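PDB 3NF2: putative polyprenyl synthetase from Streptomyces coelicolor, which probably condenses allylic diphosphates with isopentenyl diphosphate in a magnesium-dependent reaction, building isoprenoid chains as other members of the FPP/GGPP synthase family do. Local coordinates for residues Ala36-Trp41 with Ser90-Asp95. Sequence-based numbering, arbitrary orientation.
Sequences AYHFGW and SLLHDD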
loop_
_atom_site.group_PDB
_atom_site.type_symbol
_atom_site.label_atom_id
_atom_site.label_comp_id
_atom_site.label_asym_id
_atom_site.label_seq_id
_atom_site.Cartn_x
_atom_site.Cartn_y
_atom_site.Cartn_z
ATOM N N ALA A 36 -6.902 15.094 -4.152
ATOM C CA ALA A 36 -8.003 15.931 -4.658
ATOM C C ALA A 36 -8.007 15.964 -6.180
ATOM O O ALA A 36 -9.070 15.931 -6.797
ATOM C CB ALA A 36 -7.936 17.360 -4.090
ATOM N N TYR A 37 -6.815 16.019 -6.777
ATOM C CA TYR A 37 -6.709 15.932 -8.220
ATOM C C TYR A 37 -7.214 14.576 -8.692
ATOM O O TYR A 37 -8.016 14.515 -9.617
ATOM C CB TYR A 37 -5.289 16.172 -8.739
ATOM C CG TYR A 37 -5.224 15.929 -10.228
ATOM C CD1 TYR A 37 -5.705 16.886 -11.122
ATOM C CD2 TYR A 37 -4.746 14.718 -10.745
ATOM C CE1 TYR A 37 -5.688 16.663 -12.491
ATOM C CE2 TYR A 37 -4.727 14.481 -12.115
ATOM C CZ TYR A 37 -5.203 15.463 -12.980
ATOM O OH TYR A 37 -5.189 15.258 -14.335
ATOM N N HIS A 38 -6.757 13.501 -8.049
ATOM C CA HIS A 38 -7.218 12.159 -8.401
ATOM C C HIS A 38 -8.744 12.055 -8.375
ATOM O O HIS A 38 -9.349 11.448 -9.250
ATOM C CB HIS A 38 -6.650 11.090 -7.464
ATOM C CG HIS A 38 -7.282 9.749 -7.665
ATOM N ND1 HIS A 38 -7.114 9.021 -8.825
ATOM C CD2 HIS A 38 -8.135 9.037 -6.890
ATOM C CE1 HIS A 38 -7.810 7.902 -8.741
ATOM N NE2 HIS A 38 -8.438 7.885 -7.578
ATOM N N PHE A 39 -9.349 12.648 -7.359
ATOM C CA PHE A 39 -10.780 12.577 -7.192
ATOM C C PHE A 39 -11.543 13.596 -8.036
ATOM O O PHE A 39 -12.764 13.588 -8.028
ATOM C CB PHE A 39 -11.136 12.719 -5.721
ATOM C CG PHE A 39 -10.958 11.455 -4.929
ATOM C CD1 PHE A 39 -11.890 10.415 -5.029
ATOM C CD2 PHE A 39 -9.857 11.299 -4.084
ATOM C CE1 PHE A 39 -11.729 9.246 -4.296
ATOM C CE2 PHE A 39 -9.681 10.130 -3.347
ATOM C CZ PHE A 39 -10.617 9.105 -3.443
ATOM N N GLY A 40 -10.832 14.461 -8.762
ATOM C CA GLY A 40 -11.469 15.423 -9.666
ATOM C C GLY A 40 -11.979 16.713 -9.026
ATOM O O GLY A 40 -12.646 17.521 -9.692
ATOM N N TRP A 41 -11.661 16.922 -7.746
ATOM C CA TRP A 41 -12.094 18.132 -7.035
ATOM C C TRP A 41 -11.292 19.385 -7.412
ATOM O O TRP A 41 -11.779 20.515 -7.265
ATOM C CB TRP A 41 -12.097 17.915 -5.517
ATOM C CG TRP A 41 -12.867 16.684 -5.101
ATOM C CD1 TRP A 41 -14.042 16.224 -5.638
ATOM C CD2 TRP A 41 -12.519 15.766 -4.061
ATOM N NE1 TRP A 41 -14.431 15.069 -5.008
ATOM C CE2 TRP A 41 -13.518 14.765 -4.033
ATOM C CE3 TRP A 41 -11.451 15.680 -3.159
ATOM C CZ2 TRP A 41 -13.484 13.694 -3.131
ATOM C CZ3 TRP A 41 -11.421 14.614 -2.255
ATOM C CH2 TRP A 41 -12.426 13.637 -2.255
ATOM N N SER A 90 -6.023 1.324 -5.514
ATOM C CA SER A 90 -5.851 0.377 -6.589
ATOM C C SER A 90 -5.736 1.097 -7.940
ATOM O O SER A 90 -4.846 0.781 -8.714
ATOM C CB SER A 90 -6.998 -0.632 -6.573
ATOM O OG SER A 90 -6.834 -1.614 -7.571
ATOM N N LEU A 91 -6.583 2.093 -8.192
ATOM C CA LEU A 91 -6.533 2.836 -9.451
ATOM C C LEU A 91 -5.218 3.585 -9.636
ATOM O O LEU A 91 -4.586 3.493 -10.691
ATOM C CB LEU A 91 -7.684 3.845 -9.545
ATOM C CG LEU A 91 -9.138 3.384 -9.564
ATOM C CD1 LEU A 91 -10.044 4.588 -9.810
ATOM C CD2 LEU A 91 -9.360 2.307 -10.627
ATOM N N LEU A 92 -4.828 4.330 -8.604
ATOM C CA LEU A 92 -3.615 5.138 -8.621
ATOM C C LEU A 92 -2.395 4.306 -8.996
ATOM O O LEU A 92 -1.627 4.680 -9.873
ATOM C CB LEU A 92 -3.402 5.796 -7.254
ATOM C CG LEU A 92 -4.248 7.037 -6.959
ATOM C CD1 LEU A 92 -4.314 7.304 -5.474
ATOM C CD2 LEU A 92 -3.707 8.249 -7.688
ATOM N N HIS A 93 -2.253 3.164 -8.336
ATOM C CA HIS A 93 -1.148 2.254 -8.582
ATOM C C HIS A 93 -1.282 1.478 -9.884
ATOM O O HIS A 93 -0.302 1.360 -10.621
ATOM C CB HIS A 93 -0.988 1.293 -7.403
ATOM C CG HIS A 93 -0.410 1.936 -6.184
ATOM N ND1 HIS A 93 0.031 1.207 -5.101
ATOM C CD2 HIS A 93 -0.180 3.237 -5.882
ATOM C CE1 HIS A 93 0.494 2.032 -4.181
ATOM N NE2 HIS A 93 0.374 3.268 -4.629
ATOM N N ASP A 94 -2.477 0.952 -10.169
ATOM C CA ASP A 94 -2.687 0.220 -11.431
ATOM C C ASP A 94 -2.424 1.089 -12.658
ATOM O O ASP A 94 -1.793 0.630 -13.601
ATOM C CB ASP A 94 -4.074 -0.416 -11.525
ATOM C CG ASP A 94 -4.295 -1.518 -10.499
ATOM O OD1 ASP A 94 -3.348 -1.873 -9.758
ATOM O OD2 ASP A 94 -5.439 -2.016 -10.419
ATOM N N ASP A 95 -2.876 2.341 -12.627
ATOM C CA ASP A 95 -2.651 3.266 -13.746
ATOM C C ASP A 95 -1.174 3.515 -14.002
ATOM O O ASP A 95 -0.748 3.610 -15.158
ATOM C CB ASP A 95 -3.362 4.602 -13.519
ATOM C CG ASP A 95 -4.874 4.519 -13.737
ATOM O OD1 ASP A 95 -5.363 3.512 -14.292
ATOM O OD2 ASP A 95 -5.577 5.478 -13.350
#
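His38 lays one face of its imidazole on Leu92, a CH-pi contact through which the end of helix 31-38 packs on helix 77-98 of the all-helical isoprenoid synthase fold. Leu92 CG stands 4.0 Å from the ring centroid and 11° off the ring normal, almost directly over the middle. From there the CD2 branch reaches out over the rim, coming 3.7 Å from His38 ND1. A branched aliphatic side chain suits this place because it can cover a flat ring broadly, and it also touches Val109, Val121 and Leu125. Leu91 takes a different line: its CD1 meets His38 CE1 at 4.1 Å, near the ring plane, so the two neighbouring leucines fill a face and an edge of the same imidazole. They lie just ahead of Asp94 and Asp95, which probably begin the first aspartate-rich motif, as in relatives. The chain leaves the helix through a Schellman motif at Gly40, whose positive phi is readily accommodated without a side chain; Trp41 N bonds back to Ala36 O and Gly40 N to Tyr37 O. The ring gets this far across because CG lies anti to the backbone N (chi1 171°), which carries it out from the helix toward the leucines. Histidine combines a flat surface with a polar end, and NE2 is hydrogen-bonded to Asn88 OD1, a turn earlier on the leucines' own helix; that bond should restrain rotation of the ring about CB-CG.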